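Local coordinates for protein ethanolamine kinase Pv091845 (Plasmodium vivax, PDB 2QG7) that probably phosphorylates ethanolamine in the first step of phosphatidylethanolamine synthesis, at residues K92-M95 with L96-K100; K194-K197 with F198-L201; K242-H245 with L246-E250; N375-W378 with D379-P382. All coordinates share one frame; numbering follows the deposited sequence.

Contact 1 of 4, residues K92-M95 with L96-K100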
loop_
_atom_site.group_PDB
_atom_site.type_symbol
_atom_site.label_atom_id
_atom_site.label_comp_id
_atom_site.label_asym_id
_atom_site.label_seq_id
_atom_site.Cartn_x
_atom_site.Cartn_y
_atom_site.Cartn_z
ATOM N N LYS D 92 10.379 8.669 -36.545
ATOM C CA LYS D 92 10.502 8.922 -37.980
ATOM C C LYS D 92 11.637 8.123 -38.586
ATOM O O LYS D 92 11.546 7.711 -39.735
ATOM C CB LYS D 92 10.791 10.399 -38.256
ATOM C CG LYS D 92 9.581 11.303 -38.304
ATOM C CD LYS D 92 10.017 12.765 -38.359
ATOM C CE LYS D 92 10.411 13.169 -39.770
ATOM N NZ LYS D 92 10.673 14.645 -39.844
ATOM N N TYR D 93 12.726 7.965 -37.831
ATOM C CA TYR D 93 13.905 7.220 -38.283
ATOM C C TYR D 93 13.689 5.708 -38.222
ATOM O O TYR D 93 14.248 4.963 -39.041
ATOM C CB TYR D 93 15.148 7.579 -37.460
ATOM C CG TYR D 93 15.528 9.036 -37.450
ATOM C CD1 TYR D 93 15.202 9.881 -38.521
ATOM C CD2 TYR D 93 16.252 9.568 -36.381
ATOM C CE1 TYR D 93 15.553 11.230 -38.514
ATOM C CE2 TYR D 93 16.611 10.924 -36.354
ATOM C CZ TYR D 93 16.256 11.746 -37.426
ATOM O OH TYR D 93 16.622 13.073 -37.416
ATOM N N VAL D 94 12.906 5.265 -37.231
ATOM C CA VAL D 94 12.478 3.870 -37.140
ATOM C C VAL D 94 11.741 3.519 -38.415
ATOM O O VAL D 94 12.066 2.517 -39.064
ATOM C CB VAL D 94 11.625 3.576 -35.855
ATOM C CG1 VAL D 94 10.989 2.197 -35.916
ATOM C CG2 VAL D 94 12.496 3.683 -34.575
ATOM N N MET D 95 10.802 4.372 -38.802
ATOM C CA MET D 95 10.024 4.172 -40.024
ATOM C C MET D 95 10.835 4.326 -41.319
ATOM O O MET D 95 10.504 3.745 -42.360
ATOM C CB MET D 95 8.800 5.118 -40.049
ATOM C CG MET D 95 7.711 4.811 -38.971
ATOM S SD MET D 95 7.218 3.063 -38.759
ATOM C CE MET D 95 6.560 2.578 -40.414
ATOM N N LEU D 96 11.880 5.136 -41.264
ATOM C CA LEU D 96 12.674 5.402 -42.449
ATOM C C LEU D 96 13.645 4.255 -42.756
ATOM O O LEU D 96 13.832 3.896 -43.923
ATOM C CB LEU D 96 13.417 6.747 -42.308
ATOM C CG LEU D 96 14.370 7.260 -43.409
ATOM C CD1 LEU D 96 13.652 7.595 -44.737
ATOM C CD2 LEU D 96 15.123 8.460 -42.883
ATOM N N HIS D 97 14.262 3.696 -41.713
ATOM C CA HIS D 97 15.269 2.654 -41.859
ATOM C C HIS D 97 14.651 1.269 -41.661
ATOM O O HIS D 97 14.649 0.436 -42.581
ATOM C CB HIS D 97 16.431 2.888 -40.873
ATOM C CG HIS D 97 17.489 1.826 -40.914
ATOM N ND1 HIS D 97 17.968 1.204 -39.776
ATOM C CD2 HIS D 97 18.147 1.259 -41.958
ATOM C CE1 HIS D 97 18.879 0.305 -40.111
ATOM N NE2 HIS D 97 19.008 0.319 -41.430
ATOM N N TYR D 98 14.123 1.027 -40.462
ATOM C CA TYR D 98 13.589 -0.293 -40.101
ATOM C C TYR D 98 12.306 -0.656 -40.877
ATOM O O TYR D 98 12.181 -1.770 -41.405
ATOM C CB TYR D 98 13.385 -0.387 -38.575
ATOM C CG TYR D 98 14.671 -0.457 -37.791
ATOM C CD1 TYR D 98 14.911 0.422 -36.725
ATOM C CD2 TYR D 98 15.664 -1.418 -38.106
ATOM C CE1 TYR D 98 16.111 0.364 -35.983
ATOM C CE2 TYR D 98 16.872 -1.493 -37.368
ATOM C CZ TYR D 98 17.092 -0.591 -36.311
ATOM O OH TYR D 98 18.272 -0.654 -35.578
ATOM N N GLY D 99 11.385 0.307 -40.942
ATOM C CA GLY D 99 10.114 0.153 -41.618
ATOM C C GLY D 99 10.111 0.762 -43.003
ATOM O O GLY D 99 9.156 1.428 -43.391
ATOM N N LYS D 100 11.183 0.510 -43.749
ATOM C CA LYS D 100 11.377 1.078 -45.088
ATOM C C LYS D 100 10.440 0.453 -46.123
ATOM O O LYS D 100 9.954 1.146 -47.020
ATOM C CB LYS D 100 12.838 0.932 -45.524
ATOM C CG LYS D 100 13.386 -0.473 -45.345
ATOM C CD LYS D 100 14.729 -0.642 -46.017
ATOM C CE LYS D 100 15.096 -2.141 -46.121
ATOM N NZ LYS D 100 16.473 -2.344 -46.703
#
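Tyr-98 and Val-94 meet one turn apart, at the C-terminal end of helix 84-98. The Tyr-98 side chain can be followed outward. Tyr-98 CB lies 3.2 Å from Val-94 O, and the oxygen sits obliquely to the ring that follows. CG stands beside the backbone N, anti to the carbonyl carbon (chi1 -71°). This turns the ring back along the helix, where Tyr-98 CD1 comes 4.4 Å from Val-94 CG1, a loose apolar touch. His-97 ND1 lies over one face of the Tyr-98 ring, 3.7 Å above its plane and offset toward the rim. Beyond the segments the ring stacks on Phe-174, and OH has a weak hydrogen bond with Lys-74 NZ.

The backbone changes its pitch here. Tyr-93 O still takes a normal bond from His-97 N, at 3.0 Å. Val-94 O instead takes its straighter bond from Gly-99 N, also 3.0 Å long with an N-H...O angle of 160° and the donor in the carbonyl plane. Its bond from Tyr-98 N is weak. Val-94 and Tyr-98 both pack on strand 177-181, Val-94 also touches Leu-73 of helix 65-75, and Tyr-93 OH is bonded to Leu-57 O. A good i to i+5 bond beside a weakened i to i+4 bond is the mark of a wider pi-type turn, here closing a helix packed against the five-stranded antiparallel sheet.

Contact 2 of 4, residues K194-K197 with F198-L201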
loop_
_atom_site.group_PDB
_atom_site.type_symbol
_atom_site.label_atom_id
_atom_site.label_comp_id
_atom_site.label_asym_id
_atom_site.label_seq_id
_atom_site.Cartn_x
_atom_site.Cartn_y
_atom_site.Cartn_z
ATOM N N LYS D 194 -13.768 -8.246 -14.114
ATOM C CA LYS D 194 -14.529 -8.857 -13.046
ATOM C C LYS D 194 -15.981 -9.056 -13.485
ATOM O O LYS D 194 -16.695 -9.895 -12.955
ATOM C CB LYS D 194 -14.472 -7.948 -11.816
ATOM C CG LYS D 194 -15.148 -8.537 -10.533
ATOM C CD LYS D 194 -15.025 -7.553 -9.388
ATOM C CE LYS D 194 -15.728 -8.026 -8.134
ATOM N NZ LYS D 194 -15.018 -9.197 -7.522
ATOM N N ASN D 195 -16.397 -8.240 -14.443
ATOM C CA ASN D 195 -17.727 -8.263 -15.054
ATOM C C ASN D 195 -17.986 -9.570 -15.841
ATOM O O ASN D 195 -17.233 -9.909 -16.759
ATOM C CB ASN D 195 -17.873 -7.012 -15.937
ATOM C CG ASN D 195 -19.195 -6.933 -16.635
ATOM O OD1 ASN D 195 -20.145 -7.623 -16.263
ATOM N ND2 ASN D 195 -19.268 -6.092 -17.667
ATOM N N PRO D 196 -19.010 -10.342 -15.417
ATOM C CA PRO D 196 -19.380 -11.668 -15.992
ATOM C C PRO D 196 -19.494 -11.696 -17.536
ATOM O O PRO D 196 -19.228 -12.710 -18.162
ATOM C CB PRO D 196 -20.739 -11.965 -15.326
ATOM C CG PRO D 196 -20.605 -11.306 -13.957
ATOM C CD PRO D 196 -19.885 -9.987 -14.270
ATOM N N LYS D 197 -19.880 -10.578 -18.111
ATOM C CA LYS D 197 -19.920 -10.362 -19.543
ATOM C C LYS D 197 -18.523 -10.509 -20.188
ATOM O O LYS D 197 -18.383 -11.124 -21.254
ATOM C CB LYS D 197 -20.528 -8.967 -19.757
ATOM C CG LYS D 197 -20.316 -8.289 -21.134
ATOM C CD LYS D 197 -20.749 -6.777 -21.080
ATOM C CE LYS D 197 -20.359 -6.083 -22.419
ATOM N NZ LYS D 197 -20.671 -4.552 -22.477
ATOM N N PHE D 198 -17.485 -9.979 -19.545
ATOM C CA PHE D 198 -16.109 -10.109 -20.065
ATOM C C PHE D 198 -15.396 -11.369 -19.560
ATOM O O PHE D 198 -14.529 -11.896 -20.245
ATOM C CB PHE D 198 -15.267 -8.851 -19.763
ATOM C CG PHE D 198 -15.768 -7.609 -20.441
ATOM C CD1 PHE D 198 -16.479 -6.643 -19.722
ATOM C CD2 PHE D 198 -15.551 -7.409 -21.804
ATOM C CE1 PHE D 198 -16.945 -5.484 -20.348
ATOM C CE2 PHE D 198 -16.038 -6.266 -22.453
ATOM C CZ PHE D 198 -16.719 -5.300 -21.726
ATOM N N GLN D 199 -15.750 -11.834 -18.360
ATOM C CA GLN D 199 -15.214 -13.098 -17.837
ATOM C C GLN D 199 -15.372 -14.209 -18.861
ATOM O O GLN D 199 -14.415 -14.906 -19.201
ATOM C CB GLN D 199 -15.972 -13.520 -16.578
ATOM C CG GLN D 199 -15.646 -12.760 -15.291
ATOM C CD GLN D 199 -16.229 -13.502 -14.104
ATOM O OE1 GLN D 199 -17.436 -13.760 -14.055
ATOM N NE2 GLN D 199 -15.378 -13.918 -13.171
ATOM N N LYS D 200 -16.616 -14.359 -19.337
ATOM C CA LYS D 200 -16.970 -15.237 -20.461
ATOM C C LYS D 200 -16.012 -15.106 -21.655
ATOM O O LYS D 200 -15.453 -16.088 -22.103
ATOM C CB LYS D 200 -18.442 -14.989 -20.872
ATOM C CG LYS D 200 -18.922 -15.799 -22.120
ATOM C CD LYS D 200 -20.372 -15.583 -22.345
ATOM C CE LYS D 200 -20.686 -15.490 -23.819
ATOM N NZ LYS D 200 -20.975 -16.849 -24.480
ATOM N N LEU D 201 -15.779 -13.889 -22.115
ATOM C CA LEU D 201 -15.002 -13.615 -23.332
ATOM C C LEU D 201 -13.503 -13.765 -23.148
ATOM O O LEU D 201 -12.789 -14.138 -24.079
ATOM C CB LEU D 201 -15.322 -12.228 -23.863
ATOM C CG LEU D 201 -16.738 -12.022 -24.402
ATOM C CD1 LEU D 201 -16.999 -10.554 -24.819
ATOM C CD2 LEU D 201 -16.958 -12.937 -25.598
#
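Asn-195 and Phe-198 meet at the first turn of helix 196-210, where Asn-195 is the N-cap. Backbone bonds come first. Asn-195 O accepts from two amides: Gln-199 N at 2.9 Å, and Phe-198 N at 2.8 Å from above the carbonyl plane. Lys-200 N adds a weak bond to Pro-196 O. The capping bond proper, Lys-197 N to Asn-195 OD1, is long and weak at 3.5 Å.

Side-chain packing centres on the Phe-198 ring. The Asn-195 amide has its plane turned 77° from the ring, with ND2 3.5 Å from Phe-198 CD1. Lys-197 runs alongside the phenylalanine, pointing the same way. Its CG lies over one ring face, and the extended chain brings Lys-197 CE to 3.8 Å from Phe-198 CZ. Phe-198 also packs on Leu-188 and Ile-347, and Leu-201 on Ile-347.

Gln-199 OE1 lies 3.5 Å from Pro-196 CA. Lys-194 NZ bonds to Leu-380 O and forms a salt bridge with Glu-386. Asn-195 thus accepts from the first amides of the helix through O and, weakly, OD1, while the buried Gln-199 amide has both its polar atoms satisfied by Tyr-371, Glu-386 and His-389 of the same chain.

Contact 3 of 4, residues K242-H245 with L246-E250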
loop_
_atom_site.group_PDB
_atom_site.type_symbol
_atom_site.label_atom_id
_atom_site.label_comp_id
_atom_site.label_asym_id
_atom_site.label_seq_id
_atom_site.Cartn_x
_atom_site.Cartn_y
_atom_site.Cartn_z
ATOM N N LYS D 242 14.918 -17.506 -10.500
ATOM C CA LYS D 242 15.820 -16.545 -11.129
ATOM C C LYS D 242 15.704 -15.201 -10.403
ATOM O O LYS D 242 16.698 -14.555 -10.124
ATOM C CB LYS D 242 15.456 -16.400 -12.599
ATOM C CG LYS D 242 16.400 -15.533 -13.490
ATOM C CD LYS D 242 15.492 -14.859 -14.642
ATOM C CE LYS D 242 16.395 -13.981 -15.597
ATOM N NZ LYS D 242 15.585 -13.357 -16.740
ATOM N N TYR D 243 14.478 -14.776 -10.120
ATOM C CA TYR D 243 14.253 -13.523 -9.409
ATOM C C TYR D 243 14.854 -13.570 -7.978
ATOM O O TYR D 243 15.468 -12.613 -7.529
ATOM C CB TYR D 243 12.760 -13.194 -9.333
ATOM C CG TYR D 243 12.015 -12.964 -10.625
ATOM C CD1 TYR D 243 12.664 -12.512 -11.786
ATOM C CD2 TYR D 243 10.646 -13.170 -10.679
ATOM C CE1 TYR D 243 11.945 -12.283 -12.988
ATOM C CE2 TYR D 243 9.926 -12.942 -11.841
ATOM C CZ TYR D 243 10.573 -12.487 -12.991
ATOM O OH TYR D 243 9.835 -12.270 -14.146
ATOM N N PHE D 244 14.682 -14.708 -7.303
ATOM C CA PHE D 244 15.158 -14.911 -5.970
ATOM C C PHE D 244 16.664 -14.738 -5.938
ATOM O O PHE D 244 17.181 -13.963 -5.122
ATOM C CB PHE D 244 14.768 -16.293 -5.471
ATOM C CG PHE D 244 15.264 -16.597 -4.075
ATOM C CD1 PHE D 244 14.485 -16.258 -2.952
ATOM C CD2 PHE D 244 16.515 -17.210 -3.873
ATOM C CE1 PHE D 244 14.967 -16.524 -1.660
ATOM C CE2 PHE D 244 16.990 -17.476 -2.595
ATOM C CZ PHE D 244 16.233 -17.135 -1.496
ATOM N N HIS D 245 17.357 -15.445 -6.834
ATOM C CA HIS D 245 18.826 -15.437 -6.893
ATOM C C HIS D 245 19.422 -14.077 -7.295
ATOM O O HIS D 245 20.464 -13.700 -6.792
ATOM C CB HIS D 245 19.377 -16.576 -7.790
ATOM C CG HIS D 245 19.161 -17.960 -7.233
ATOM N ND1 HIS D 245 19.716 -18.389 -6.041
ATOM C CD2 HIS D 245 18.458 -19.013 -7.713
ATOM C CE1 HIS D 245 19.352 -19.639 -5.809
ATOM N NE2 HIS D 245 18.574 -20.035 -6.799
ATOM N N LEU D 246 18.769 -13.344 -8.184
ATOM C CA LEU D 246 19.222 -12.014 -8.535
ATOM C C LEU D 246 19.044 -11.014 -7.377
ATOM O O LEU D 246 19.859 -10.083 -7.198
ATOM C CB LEU D 246 18.494 -11.529 -9.777
ATOM C CG LEU D 246 18.878 -12.124 -11.148
ATOM C CD1 LEU D 246 17.804 -11.827 -12.204
ATOM C CD2 LEU D 246 20.238 -11.575 -11.626
ATOM N N LEU D 247 18.009 -11.221 -6.572
ATOM C CA LEU D 247 17.756 -10.373 -5.431
ATOM C C LEU D 247 18.612 -10.750 -4.254
ATOM O O LEU D 247 19.049 -9.877 -3.514
ATOM C CB LEU D 247 16.285 -10.391 -5.041
ATOM C CG LEU D 247 15.332 -9.550 -5.891
ATOM C CD1 LEU D 247 13.903 -9.766 -5.443
ATOM C CD2 LEU D 247 15.693 -8.076 -5.835
ATOM N N ASN D 248 18.854 -12.044 -4.073
ATOM C CA ASN D 248 19.679 -12.512 -2.945
ATOM C C ASN D 248 21.161 -12.138 -3.102
ATOM O O ASN D 248 21.831 -11.829 -2.131
ATOM C CB ASN D 248 19.543 -14.019 -2.767
ATOM C CG ASN D 248 20.086 -14.516 -1.439
ATOM O OD1 ASN D 248 20.821 -15.504 -1.388
ATOM N ND2 ASN D 248 19.693 -13.867 -0.361
ATOM N N GLU D 249 21.659 -12.158 -4.329
ATOM C CA GLU D 249 23.026 -11.753 -4.605
ATOM C C GLU D 249 23.151 -10.229 -4.523
ATOM O O GLU D 249 24.239 -9.701 -4.315
ATOM C CB GLU D 249 23.515 -12.309 -5.964
ATOM C CG GLU D 249 23.803 -13.819 -5.957
ATOM C CD GLU D 249 23.710 -14.473 -7.372
ATOM O OE1 GLU D 249 24.425 -13.987 -8.296
ATOM O OE2 GLU D 249 22.932 -15.481 -7.560
ATOM N N GLU D 250 22.037 -9.529 -4.685
ATOM C CA GLU D 250 22.023 -8.083 -4.467
ATOM C C GLU D 250 21.922 -7.742 -2.949
ATOM O O GLU D 250 22.556 -6.789 -2.467
ATOM C CB GLU D 250 20.888 -7.431 -5.277
ATOM C CG GLU D 250 20.845 -5.926 -5.204
ATOM C CD GLU D 250 21.923 -5.245 -6.049
ATOM O OE1 GLU D 250 22.518 -5.928 -6.909
ATOM O OE2 GLU D 250 22.161 -4.023 -5.882
HETATM O O HOH W 1 22.114 -16.645 -4.695
#
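Helix 236-251 is an alpha-helix of the kinase fold, and in it His-245 meets Glu-249 one turn on. Glu-249 CG stands beside the backbone N (chi1 -73°), which lays the side chain back over the preceding turn. Glu-249 OE2 ends 3.1 Å from His-245 O, a pair of acceptors with no bond between them, and 3.7 Å from His-245 CB. A water joins the two side chains. It donates to Glu-249 OE2 at 3.2 Å and lies 3.3 Å from His-245 ND1.

The main chain repeats the i to i+4 pattern. Asn-248 N bonds to Phe-244 O at 2.8 Å, and Glu-249 N to His-245 O at 3.1 Å. Lys-242 and Leu-246 lie side by side, pointing the same way, with Lys-242 CG 4.2 Å from Leu-246 CD1. Lys-242 NZ continues to Glu-147 O.

The buried faces look to other helices. Phe-244 packs on helix 269-284, and Tyr-243 on helix 413-430. His-245 ND1 and Glu-249 OE2 are 4.6 Å apart, too far for a direct bond, and the water bridges them. Its donation to OE2 probably offsets part of the repulsion between that oxygen and His-245 O.

Contact 4 of 4, residues N375-W378 with D379-P382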
loop_
_atom_site.group_PDB
_atom_site.type_symbol
_atom_site.label_atom_id
_atom_site.label_comp_id
_atom_site.label_asym_id
_atom_site.label_seq_id
_atom_site.Cartn_x
_atom_site.Cartn_y
_atom_site.Cartn_z
ATOM N N ASN D 375 -3.566 -1.345 -7.358
ATOM C CA ASN D 375 -3.868 -0.833 -6.038
ATOM C C ASN D 375 -4.004 -1.936 -5.010
ATOM O O ASN D 375 -4.065 -1.676 -3.813
ATOM C CB ASN D 375 -5.151 0.025 -6.097
ATOM C CG ASN D 375 -5.318 0.901 -4.866
ATOM O OD1 ASN D 375 -6.264 0.725 -4.053
ATOM N ND2 ASN D 375 -4.369 1.817 -4.674
ATOM N N CYS D 376 -4.078 -3.167 -5.479
ATOM C CA CYS D 376 -4.113 -4.377 -4.638
ATOM C C CYS D 376 -5.292 -4.442 -3.664
ATOM O O CYS D 376 -5.173 -4.826 -2.505
ATOM C CB CYS D 376 -2.770 -4.559 -3.959
ATOM S SG CYS D 376 -1.373 -4.759 -5.035
ATOM N N ASP D 377 -6.465 -4.046 -4.142
ATOM C CA ASP D 377 -7.685 -4.190 -3.358
ATOM C C ASP D 377 -8.147 -5.648 -3.348
ATOM O O ASP D 377 -8.939 -6.027 -4.175
ATOM C CB ASP D 377 -8.762 -3.281 -3.906
ATOM C CG ASP D 377 -8.382 -1.807 -3.800
ATOM O OD1 ASP D 377 -8.020 -1.377 -2.670
ATOM O OD2 ASP D 377 -8.442 -1.068 -4.820
ATOM N N TRP D 378 -7.630 -6.453 -2.418
ATOM C CA TRP D 378 -7.732 -7.914 -2.476
ATOM C C TRP D 378 -9.134 -8.473 -2.330
ATOM O O TRP D 378 -9.391 -9.627 -2.677
ATOM C CB TRP D 378 -6.821 -8.570 -1.466
ATOM C CG TRP D 378 -5.370 -8.299 -1.670
ATOM C CD1 TRP D 378 -4.479 -7.898 -0.720
ATOM C CD2 TRP D 378 -4.615 -8.429 -2.896
ATOM N NE1 TRP D 378 -3.214 -7.775 -1.266
ATOM C CE2 TRP D 378 -3.274 -8.077 -2.599
ATOM C CE3 TRP D 378 -4.941 -8.801 -4.207
ATOM C CZ2 TRP D 378 -2.271 -8.086 -3.562
ATOM C CZ3 TRP D 378 -3.954 -8.800 -5.146
ATOM C CH2 TRP D 378 -2.632 -8.441 -4.828
ATOM N N ASP D 379 -10.046 -7.646 -1.841
ATOM C CA ASP D 379 -11.449 -8.035 -1.703
ATOM C C ASP D 379 -12.187 -8.083 -3.066
ATOM O O ASP D 379 -13.330 -8.549 -3.163
ATOM C CB ASP D 379 -12.160 -7.090 -0.715
ATOM C CG ASP D 379 -12.014 -5.601 -1.100
ATOM O OD1 ASP D 379 -10.867 -5.124 -1.424
ATOM O OD2 ASP D 379 -13.050 -4.889 -1.051
ATOM N N LEU D 380 -11.526 -7.597 -4.113
ATOM C CA LEU D 380 -12.072 -7.624 -5.451
ATOM C C LEU D 380 -11.736 -8.933 -6.182
ATOM O O LEU D 380 -12.267 -9.195 -7.238
ATOM C CB LEU D 380 -11.582 -6.401 -6.241
ATOM C CG LEU D 380 -12.008 -4.997 -5.753
ATOM C CD1 LEU D 380 -11.359 -3.913 -6.557
ATOM C CD2 LEU D 380 -13.509 -4.836 -5.856
ATOM N N THR D 381 -10.850 -9.747 -5.614
ATOM C CA THR D 381 -10.521 -11.031 -6.201
ATOM C C THR D 381 -11.754 -11.953 -6.108
ATOM O O THR D 381 -12.534 -11.831 -5.154
ATOM C CB THR D 381 -9.309 -11.677 -5.517
ATOM O OG1 THR D 381 -9.579 -11.797 -4.116
ATOM C CG2 THR D 381 -8.043 -10.867 -5.756
ATOM N N PRO D 382 -11.954 -12.851 -7.117
ATOM C CA PRO D 382 -13.258 -13.588 -7.205
ATOM C C PRO D 382 -13.630 -14.502 -6.001
ATOM O O PRO D 382 -12.760 -15.216 -5.461
ATOM C CB PRO D 382 -13.111 -14.420 -8.498
ATOM C CG PRO D 382 -11.684 -14.525 -8.758
ATOM C CD PRO D 382 -11.033 -13.252 -8.208
#
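Thr-381 has OG1 between its backbone N and carbonyl carbon (chi1 56°), and this turns the hydroxyl back toward Trp-378 O. Trp-378 has CG beside its own N (chi1 -62°), which brings the edge of the indole alongside Thr-381 CG2. Trp-378 opens a short 3-10 turn and Thr-381 follows it, in the loop between helices 360-369 and 384-395. Asp-377, just before the turn, is the centre of an inverse gamma turn.

Trp-378 O takes two bonds from Thr-381. Thr-381 OG1 donates to Trp-378 O at 2.6 Å, nearly along the C=O axis. Thr-381 N donates to Trp-378 O at 3.3 Å, from well above the carbonyl plane. One residue earlier, Leu-380 N bonds to Asp-377 O at 3.0 Å, the i to i+3 bond of a 3-10 helix.

Leu-380 also packs back on Asp-377. Leu-380 CD1 lies 3.8 Å from Asp-377 CB. Asp-379 OD1 comes 3.7 Å from Asp-377 CB. The Asp-377 carboxylate forms a salt bridge with Arg-190 through OD2, which ties the loop to helix 190-194. The indole is buried: Cys-376 O lies over one of its faces, and it meets His-418 and Phe-454 edge-to-face. Thr-381 CG2 reaches the edge of the indole, near its plane, 4.0 Å from Trp-378 CE3.

From the N terminus the contacts follow in series. Each is a local turn, so none closes a long loop and none nests in or crosses another. Contact 1 ends helix 84-98 beside the five-stranded sheet. Contact 2 starts helix 196-210, which packs on helix 384-395 and strand 347-349. Contact 3 lies within helix 236-251, against helices 269-284 and 413-430, with its centre about 37 Å from that of contact 2. Contact 4 shapes the loop leading to helix 384-395. Contacts 2 and 4 touch: Lys-194 NZ probably bonds to Leu-380 O at 2.8 Å. Contact 1 stands apart, its nearest atoms at least about 23 Å from those of any other contact.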